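Long-range contacts in topoisomerase IV subunit A (Escherichia coli, PDB 1ZVT), which probably contributes to DNA decatenation and supercoil removal by topoisomerase IV, here as its C-terminal beta-pinwheel domain, which is thought to bind DNA: residues A[3-8]-A[20-25]; A[86-91]-A[134-139]; A[96-101]-A[110-115]. All coordinates share one frame; numbering follows the deposited sequence.

Contact 1: residues A[3-8]-A[20-25]; sequences PVTIVL and HDIDAP
His-20 lays one face of its imidazole under Pro-3, whose CB stands 3.8 Å from the ring centroid in a CH-pi contact, offset toward the rim. The ring edge is turned to Val-4, with CD2 3.3 Å from Val-4 O and near the ring plane, while NE2 hydrogen-bonds to Gly-41 O on the strand alongside, which should fix the rotation of the ring. Farther along strand 3-9, the hydroxyl of Thr-5 sits beside its own backbone N (chi1 -62°) and bonds to Gly-19 O. It also accepts a hydrogen bond from a water, 2.8 Å from Thr-5 OG1, that also donates to His-20 O. Thr-5 CG2 points at Ile-22 tip to tip, 3.9 Å from Ile-22 CD1. That same CD1 lies 3.7 Å from Val-7 CG2, and the Val-7 methyls close over Ala-24 CB. An alanine in place of Thr-5 would probably cost Gly-19 O its hydroxyl partner, leave the water held by His-20 O but without its Thr-5 acceptor, and open a gap beside Ile-22 CD1. No direct hydrogen bond joins the segments; loop 20-25 covers the Thr-5 and Val-7 face of strand 3-9, in the first four-stranded antiparallel blade of the beta-pinwheel.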
loop_
_atom_site.group_PDB
_atom_site.type_symbol
_atom_site.label_atom_id
_atom_site.label_comp_id
_atom_site.label_asym_id
_atom_site.label_seq_id
_atom_site.Cartn_x
_atom_site.Cartn_y
_atom_site.Cartn_z
ATOM N N PRO A 3 22.831 3.380 -8.772
ATOM C CA PRO A 3 21.583 2.599 -8.780
ATOM C C PRO A 3 21.623 1.442 -7.796
ATOM O O PRO A 3 22.617 0.724 -7.752
ATOM C CB PRO A 3 21.522 2.054 -10.214
ATOM C CG PRO A 3 22.893 2.195 -10.744
ATOM C CD PRO A 3 23.456 3.406 -10.103
ATOM N N VAL A 4 20.539 1.260 -7.029
ATOM C CA VAL A 4 20.438 0.154 -6.087
ATOM C C VAL A 4 19.047 -0.465 -6.168
ATOM O O VAL A 4 18.079 0.211 -6.577
ATOM C CB VAL A 4 20.687 0.587 -4.608
ATOM C CG1 VAL A 4 22.135 1.083 -4.437
ATOM C CG2 VAL A 4 19.706 1.655 -4.163
ATOM N N THR A 5 18.966 -1.721 -5.734
ATOM C CA THR A 5 17.682 -2.409 -5.515
ATOM C C THR A 5 17.654 -2.844 -4.072
ATOM O O THR A 5 18.588 -3.496 -3.606
ATOM C CB THR A 5 17.544 -3.641 -6.417
ATOM O OG1 THR A 5 17.578 -3.205 -7.776
ATOM C CG2 THR A 5 16.224 -4.369 -6.159
ATOM N N ILE A 6 16.592 -2.480 -3.366
ATOM C CA ILE A 6 16.442 -2.936 -1.984
ATOM C C ILE A 6 15.507 -4.146 -1.995
ATOM O O ILE A 6 14.446 -4.107 -2.618
ATOM C CB ILE A 6 15.842 -1.843 -1.065
ATOM C CG1 ILE A 6 16.518 -0.472 -1.282
ATOM C CG2 ILE A 6 15.879 -2.330 0.386
ATOM C CD1 ILE A 6 18.050 -0.475 -1.117
ATOM N N VAL A 7 15.928 -5.217 -1.330
ATOM C CA VAL A 7 15.193 -6.487 -1.338
ATOM C C VAL A 7 14.760 -6.832 0.074
ATOM O O VAL A 7 15.581 -6.845 0.998
ATOM C CB VAL A 7 16.081 -7.627 -1.893
ATOM C CG1 VAL A 7 15.306 -8.994 -1.914
ATOM C CG2 VAL A 7 16.615 -7.247 -3.298
ATOM N N LEU A 8 13.462 -7.085 0.221
ATOM C CA LEU A 8 12.821 -7.425 1.497
ATOM C C LEU A 8 12.399 -8.871 1.469
ATOM O O LEU A 8 11.809 -9.344 0.482
ATOM C CB LEU A 8 11.577 -6.549 1.675
ATOM C CG LEU A 8 10.693 -6.821 2.892
ATOM C CD1 LEU A 8 11.462 -6.524 4.208
ATOM C CD2 LEU A 8 9.382 -5.999 2.798
ATOM N N HIS A 20 19.950 -2.154 -11.003
ATOM C CA HIS A 20 18.497 -2.323 -11.077
ATOM C C HIS A 20 18.088 -3.669 -11.686
ATOM O O HIS A 20 16.887 -3.998 -11.707
ATOM C CB HIS A 20 17.866 -1.175 -11.871
ATOM C CG HIS A 20 17.864 0.140 -11.155
ATOM N ND1 HIS A 20 17.566 1.326 -11.789
ATOM C CD2 HIS A 20 18.113 0.454 -9.862
ATOM C CE1 HIS A 20 17.613 2.313 -10.911
ATOM N NE2 HIS A 20 17.947 1.811 -9.735
ATOM N N ASP A 21 19.085 -4.446 -12.141
ATOM C CA ASP A 21 18.869 -5.674 -12.928
ATOM C C ASP A 21 18.968 -7.009 -12.165
ATOM O O ASP A 21 18.965 -8.090 -12.781
ATOM C CB ASP A 21 19.864 -5.712 -14.114
ATOM C CG ASP A 21 21.305 -6.020 -13.676
ATOM O OD1 ASP A 21 21.614 -5.930 -12.466
ATOM O OD2 ASP A 21 22.152 -6.341 -14.552
ATOM N N ILE A 22 19.088 -6.954 -10.845
ATOM C CA ILE A 22 19.334 -8.160 -10.063
ATOM C C ILE A 22 18.133 -9.101 -10.102
ATOM O O ILE A 22 16.992 -8.668 -10.300
ATOM C CB ILE A 22 19.698 -7.827 -8.607
ATOM C CG1 ILE A 22 18.524 -7.135 -7.921
ATOM C CG2 ILE A 22 20.939 -6.921 -8.576
ATOM C CD1 ILE A 22 18.276 -7.660 -6.555
ATOM N N ASP A 23 18.407 -10.388 -9.940
ATOM C CA ASP A 23 17.362 -11.392 -9.794
ATOM C C ASP A 23 17.069 -11.535 -8.304
ATOM O O ASP A 23 17.726 -12.309 -7.607
ATOM C CB ASP A 23 17.853 -12.720 -10.396
ATOM C CG ASP A 23 16.837 -13.837 -10.293
ATOM O OD1 ASP A 23 15.854 -13.750 -9.511
ATOM O OD2 ASP A 23 17.021 -14.846 -11.013
ATOM N N ALA A 24 16.125 -10.748 -7.799
ATOM C CA ALA A 24 15.915 -10.701 -6.355
ATOM C C ALA A 24 15.365 -11.999 -5.762
ATOM O O ALA A 24 15.845 -12.459 -4.723
ATOM C CB ALA A 24 15.052 -9.497 -5.978
ATOM N N PRO A 25 14.361 -12.616 -6.415
ATOM C CA PRO A 25 13.893 -13.881 -5.867
ATOM C C PRO A 25 14.985 -14.958 -5.899
ATOM O O PRO A 25 14.933 -15.901 -5.110
ATOM C CB PRO A 25 12.710 -14.235 -6.768
ATOM C CG PRO A 25 12.250 -12.924 -7.300
ATOM C CD PRO A 25 13.538 -12.187 -7.558
HETATM O O HOH W 1 15.252 -3.376 -9.376
#

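Contact 2: residues A[86-91]-A[134-139]; sequences VDHMLM and VMPPVV
At the classic beta bulge of edge strand 86-90, where Asp-87 and His-88 both face Val-50, the imidazole of His-88 meets Pro-137 across the junction between two blades. The bulge turns the side chains of both residues toward segment 134-139, and the ring ends up sandwiched: Asp-87 CB covers one face, and Pro-137 CD covers the opposite one. The proline carbon makes a CH-pi contact, 3.7 Å from the ring centroid and 18° off the ring normal, and its closest ring atom is His-88 CG at 3.5 Å. The first torsion sets CG beside the backbone N (chi1 -42°). At the far side of the ring, His-88 CE1 approaches Pro-136 CA at 3.6 Å, in the run leading into strand 138-139. Val-134 CG1 comes to 4.1 Å from His-88 NE2, the two side chains passing each other on opposite courses. Two residues on, Leu-90 CD1 touches Pro-137 CG more loosely, at 4.3 Å. Pro-137 also rests on Met-100, and Leu-90 on Leu-98, on strand 97-101 of the third blade. No hydrogen bond links the segments; apolar and CH-pi packing between the edge strand of one blade and the next blade forms this inter-blade interface of the beta-pinwheel.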
loop_
_atom_site.group_PDB
_atom_site.type_symbol
_atom_site.label_atom_id
_atom_site.label_comp_id
_atom_site.label_asym_id
_atom_site.label_seq_id
_atom_site.Cartn_x
_atom_site.Cartn_y
_atom_site.Cartn_z
ATOM N N VAL A 86 6.681 -5.573 9.290
ATOM C CA VAL A 86 6.933 -4.646 8.178
ATOM C C VAL A 86 6.245 -5.156 6.928
ATOM O O VAL A 86 6.614 -6.208 6.369
ATOM C CB VAL A 86 8.437 -4.481 7.910
ATOM C CG1 VAL A 86 8.684 -3.748 6.604
ATOM C CG2 VAL A 86 9.085 -3.739 9.077
ATOM N N ASP A 87 5.249 -4.407 6.468
ATOM C CA ASP A 87 4.375 -4.919 5.422
ATOM C C ASP A 87 4.580 -4.296 4.054
ATOM O O ASP A 87 4.220 -4.885 3.031
ATOM C CB ASP A 87 2.910 -4.756 5.854
ATOM C CG ASP A 87 2.567 -5.591 7.064
ATOM O OD1 ASP A 87 3.359 -6.497 7.430
ATOM O OD2 ASP A 87 1.508 -5.338 7.681
ATOM N N HIS A 88 5.141 -3.082 4.035
ATOM C CA HIS A 88 5.225 -2.321 2.805
ATOM C C HIS A 88 6.559 -1.600 2.703
ATOM O O HIS A 88 7.084 -1.115 3.720
ATOM C CB HIS A 88 4.077 -1.296 2.678
ATOM C CG HIS A 88 2.736 -1.822 3.113
ATOM N ND1 HIS A 88 1.972 -2.654 2.325
ATOM C CD2 HIS A 88 2.035 -1.635 4.255
ATOM C CE1 HIS A 88 0.864 -2.967 2.968
ATOM N NE2 HIS A 88 0.873 -2.358 4.139
ATOM N N MET A 89 7.086 -1.544 1.481
ATOM C CA MET A 89 8.371 -0.920 1.194
ATOM C C MET A 89 8.240 -0.019 -0.037
ATOM O O MET A 89 7.637 -0.427 -1.051
ATOM C CB MET A 89 9.420 -2.012 0.918
ATOM C CG MET A 89 10.798 -1.494 0.601
ATOM S SD MET A 89 12.105 -2.776 0.517
ATOM C CE MET A 89 11.507 -3.861 -0.792
ATOM N N LEU A 90 8.785 1.191 0.042
ATOM C CA LEU A 90 8.680 2.160 -1.053
ATOM C C LEU A 90 10.003 2.873 -1.262
ATOM O O LEU A 90 10.742 3.154 -0.299
ATOM C CB LEU A 90 7.637 3.230 -0.727
ATOM C CG LEU A 90 6.186 2.746 -0.719
ATOM C CD1 LEU A 90 5.769 2.221 0.646
ATOM C CD2 LEU A 90 5.297 3.902 -1.153
ATOM N N MET A 91 10.276 3.234 -2.509
ATOM C CA MET A 91 11.405 4.073 -2.835
ATOM C C MET A 91 10.967 4.915 -4.027
ATOM O O MET A 91 10.787 4.387 -5.124
ATOM C CB MET A 91 12.618 3.200 -3.178
ATOM C CG MET A 91 13.931 3.864 -3.050
ATOM S SD MET A 91 15.277 2.650 -3.007
ATOM C CE MET A 91 16.654 3.684 -2.558
ATOM N N VAL A 134 -3.677 -1.355 7.897
ATOM C CA VAL A 134 -3.190 -0.437 6.863
ATOM C C VAL A 134 -3.482 -1.028 5.474
ATOM O O VAL A 134 -3.240 -2.232 5.253
ATOM C CB VAL A 134 -1.651 -0.224 6.979
ATOM C CG1 VAL A 134 -1.171 0.750 5.894
ATOM C CG2 VAL A 134 -1.243 0.294 8.366
ATOM N N MET A 135 -3.954 -0.206 4.525
ATOM C CA MET A 135 -4.100 -0.653 3.147
ATOM C C MET A 135 -2.731 -0.593 2.460
ATOM O O MET A 135 -1.861 0.183 2.836
ATOM C CB MET A 135 -5.054 0.242 2.351
ATOM C CG MET A 135 -6.467 0.302 2.880
ATOM S SD MET A 135 -7.297 -1.292 2.982
ATOM C CE MET A 135 -7.472 -1.752 1.244
ATOM N N PRO A 136 -2.541 -1.391 1.405
ATOM C CA PRO A 136 -1.292 -1.211 0.661
ATOM C C PRO A 136 -1.190 0.218 0.085
ATOM O O PRO A 136 -2.122 0.628 -0.605
ATOM C CB PRO A 136 -1.448 -2.203 -0.499
ATOM C CG PRO A 136 -2.376 -3.268 0.034
ATOM C CD PRO A 136 -3.386 -2.462 0.853
ATOM N N PRO A 137 -0.115 0.982 0.386
ATOM C CA PRO A 137 0.020 2.355 -0.185
ATOM C C PRO A 137 -0.025 2.311 -1.685
ATOM O O PRO A 137 0.478 1.353 -2.281
ATOM C CB PRO A 137 1.425 2.810 0.283
ATOM C CG PRO A 137 1.616 2.020 1.566
ATOM C CD PRO A 137 1.008 0.662 1.277
ATOM N N VAL A 138 -0.619 3.324 -2.307
ATOM C CA VAL A 138 -0.725 3.360 -3.749
ATOM C C VAL A 138 -0.002 4.585 -4.250
ATOM O O VAL A 138 -0.285 5.702 -3.808
ATOM C CB VAL A 138 -2.170 3.405 -4.233
ATOM C CG1 VAL A 138 -2.227 3.344 -5.788
ATOM C CG2 VAL A 138 -2.972 2.249 -3.611
ATOM N N VAL A 139 0.941 4.367 -5.166
ATOM C CA VAL A 139 1.643 5.476 -5.812
ATOM C C VAL A 139 0.685 6.110 -6.814
ATOM O O VAL A 139 0.099 5.424 -7.679
ATOM C CB VAL A 139 2.942 5.000 -6.508
ATOM C CG1 VAL A 139 3.567 6.107 -7.344
ATOM C CG2 VAL A 139 3.936 4.466 -5.504
#

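Contact 3: residues A[96-101]-A[110-115]; sequences QKLLMA and CTFNDL
Leu-98 and Leu-115 reach toward each other tip to tip, their CD1 atoms 3.8 Å apart. The same Leu-98 CD1 lies 3.8 Å from Phe-112 CA and meets the Phe-112 ring at its edge, near the ring plane, so one methyl group fills the angle between the strand and the helix-like turn 112-115. Leu-98 shares its face of the sheet with Cys-110, whose SG occupies the position between the backbone N and the carbonyl carbon (chi1 65°). From there the sulfur meets Met-100 CG at 3.6 Å. On the other face Lys-97 and Thr-111, a non-hydrogen-bonded pair, cross obliquely, with Lys-97 CE 3.9 Å from Thr-111 CG2; only the aliphatic part of the lysine takes part.

The backbones are tied by the reciprocal bonds of the hydrogen-bonded pair Leu-98 and Cys-110: Leu-98 N to Cys-110 O at 2.8 Å, and Cys-110 N to Leu-98 O at 3.0 Å. A third bond, Phe-112 N to Gln-96 O, is more bent, at 138°, and the same oxygen also receives a CA-H contact from Thr-111. Beyond the strand, Asp-114 steadies the turn: its OD2 accepts a nearly straight bond (174°) from Thr-111 N, on the anti side and somewhat out of the carboxylate plane, and a weak one from Thr-111 OG1. Asp-114 N in return bonds to Thr-111 O at 3.0 Å. The side chains of Phe-112 and Leu-115 also touch Val-48 in the preceding blade, and Leu-115 touches Val-50 there, so the turn packs against the neighbouring blade. The arrangement is an antiparallel beta hairpin, strands 97-101 and 106-111, forming the middle of a four-stranded blade of the gyrase-type beta-pinwheel.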
loop_
_atom_site.group_PDB
_atom_site.type_symbol
_atom_site.label_atom_id
_atom_site.label_comp_id
_atom_site.label_asym_id
_atom_site.label_seq_id
_atom_site.Cartn_x
_atom_site.Cartn_y
_atom_site.Cartn_z
ATOM N N GLN A 96 6.792 12.602 -4.763
ATOM C CA GLN A 96 5.843 11.638 -5.352
ATOM C C GLN A 96 4.578 11.547 -4.503
ATOM O O GLN A 96 4.644 11.260 -3.313
ATOM C CB GLN A 96 6.476 10.223 -5.460
ATOM C CG GLN A 96 5.531 9.156 -5.999
ATOM C CD GLN A 96 5.109 9.440 -7.419
ATOM O OE1 GLN A 96 5.954 9.595 -8.306
ATOM N NE2 GLN A 96 3.799 9.546 -7.640
ATOM N N LYS A 97 3.426 11.764 -5.117
ATOM C CA LYS A 97 2.164 11.597 -4.385
ATOM C C LYS A 97 1.798 10.143 -4.145
ATOM O O LYS A 97 1.995 9.290 -5.022
ATOM C CB LYS A 97 1.023 12.302 -5.121
ATOM C CG LYS A 97 1.179 13.833 -5.184
ATOM C CD LYS A 97 0.623 14.497 -3.931
ATOM C CE LYS A 97 0.903 15.998 -3.886
ATOM N NZ LYS A 97 0.065 16.778 -4.857
ATOM N N LEU A 98 1.235 9.881 -2.960
ATOM C CA LEU A 98 0.860 8.529 -2.535
ATOM C C LEU A 98 -0.504 8.585 -1.910
ATOM O O LEU A 98 -0.892 9.618 -1.346
ATOM C CB LEU A 98 1.823 8.028 -1.451
ATOM C CG LEU A 98 3.320 8.102 -1.713
ATOM C CD1 LEU A 98 4.085 7.745 -0.452
ATOM C CD2 LEU A 98 3.643 7.112 -2.833
ATOM N N LEU A 99 -1.231 7.481 -1.997
ATOM C CA LEU A 99 -2.494 7.354 -1.269
ATOM C C LEU A 99 -2.277 6.444 -0.061
ATOM O O LEU A 99 -1.928 5.269 -0.229
ATOM C CB LEU A 99 -3.573 6.768 -2.193
ATOM C CG LEU A 99 -4.905 6.312 -1.596
ATOM C CD1 LEU A 99 -5.612 7.504 -0.941
ATOM C CD2 LEU A 99 -5.795 5.693 -2.677
ATOM N N MET A 100 -2.549 6.972 1.135
ATOM C CA MET A 100 -2.466 6.214 2.390
ATOM C C MET A 100 -3.871 5.997 2.913
ATOM O O MET A 100 -4.703 6.904 2.840
ATOM C CB MET A 100 -1.679 6.997 3.450
ATOM C CG MET A 100 -0.210 7.231 3.125
ATOM S SD MET A 100 0.744 5.704 2.862
ATOM C CE MET A 100 0.363 4.727 4.285
ATOM N N ALA A 101 -4.151 4.803 3.439
ATOM C CA ALA A 101 -5.504 4.508 3.899
ATOM C C ALA A 101 -5.530 3.356 4.876
ATOM O O ALA A 101 -4.587 2.537 4.941
ATOM C CB ALA A 101 -6.423 4.210 2.698
ATOM N N CYS A 110 -0.649 12.030 0.377
ATOM C CA CYS A 110 0.558 12.668 0.917
ATOM C C CYS A 110 1.684 12.547 -0.101
ATOM O O CYS A 110 1.446 12.095 -1.220
ATOM C CB CYS A 110 0.981 12.074 2.267
ATOM S SG CYS A 110 1.503 10.322 2.257
ATOM N N THR A 111 2.881 13.011 0.259
ATOM C CA THR A 111 4.050 12.774 -0.582
ATOM C C THR A 111 4.983 11.776 0.113
ATOM O O THR A 111 4.878 11.545 1.318
ATOM C CB THR A 111 4.854 14.062 -0.861
ATOM O OG1 THR A 111 5.347 14.590 0.374
ATOM C CG2 THR A 111 3.992 15.119 -1.605
ATOM N N PHE A 112 5.907 11.215 -0.658
ATOM C CA PHE A 112 6.912 10.274 -0.121
ATOM C C PHE A 112 7.692 10.912 1.027
ATOM O O PHE A 112 8.006 10.250 2.039
ATOM C CB PHE A 112 7.850 9.842 -1.254
ATOM C CG PHE A 112 8.895 8.825 -0.843
ATOM C CD1 PHE A 112 8.569 7.485 -0.694
ATOM C CD2 PHE A 112 10.217 9.217 -0.626
ATOM C CE1 PHE A 112 9.550 6.531 -0.322
ATOM C CE2 PHE A 112 11.209 8.268 -0.235
ATOM C CZ PHE A 112 10.859 6.920 -0.090
ATOM N N ASN A 113 8.007 12.196 0.887
ATOM C CA ASN A 113 8.722 12.911 1.934
ATOM C C ASN A 113 8.040 12.805 3.300
ATOM O O ASN A 113 8.720 12.719 4.319
ATOM C CB ASN A 113 8.934 14.377 1.563
ATOM C CG ASN A 113 9.900 15.054 2.496
ATOM O OD1 ASN A 113 9.553 16.024 3.166
ATOM N ND2 ASN A 113 11.095 14.502 2.600
ATOM N N ASP A 114 6.704 12.774 3.314
ATOM C CA ASP A 114 5.939 12.670 4.550
ATOM C C ASP A 114 6.154 11.356 5.259
ATOM O O ASP A 114 5.913 11.271 6.448
ATOM C CB ASP A 114 4.447 12.830 4.278
ATOM C CG ASP A 114 4.100 14.237 3.836
ATOM O OD1 ASP A 114 4.663 15.195 4.419
ATOM O OD2 ASP A 114 3.271 14.382 2.925
ATOM N N LEU A 115 6.603 10.344 4.522
ATOM C CA LEU A 115 6.897 9.034 5.129
ATOM C C LEU A 115 8.317 8.954 5.691
ATOM O O LEU A 115 8.626 8.041 6.445
ATOM C CB LEU A 115 6.706 7.922 4.101
ATOM C CG LEU A 115 5.278 7.420 3.883
ATOM C CD1 LEU A 115 4.436 8.491 3.277
ATOM C CD2 LEU A 115 5.316 6.233 2.951
#

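The contacts follow one another across three successive four-stranded antiparallel sheets. Contact 1 lies in the first, contact 2 bridges the second and third, and contact 3 belongs to the third. Centres of contacts 1 and 2 are about 17 Å apart, and the two touch where Met-89 and Met-91 pack on strand 3-9. Contacts 2 and 3 are closer, about 10 Å between centres, and share a sheet in which strands 138-139 and 97-101 are neighbours. Contacts 1 and 3 do not touch. Along the chain contact 1 closes first, and both segments of contact 3 fall between those of contact 2. Each sheet takes its fourth strand from chain beyond the next blade's hairpin, interlocking the blades of the pinwheel.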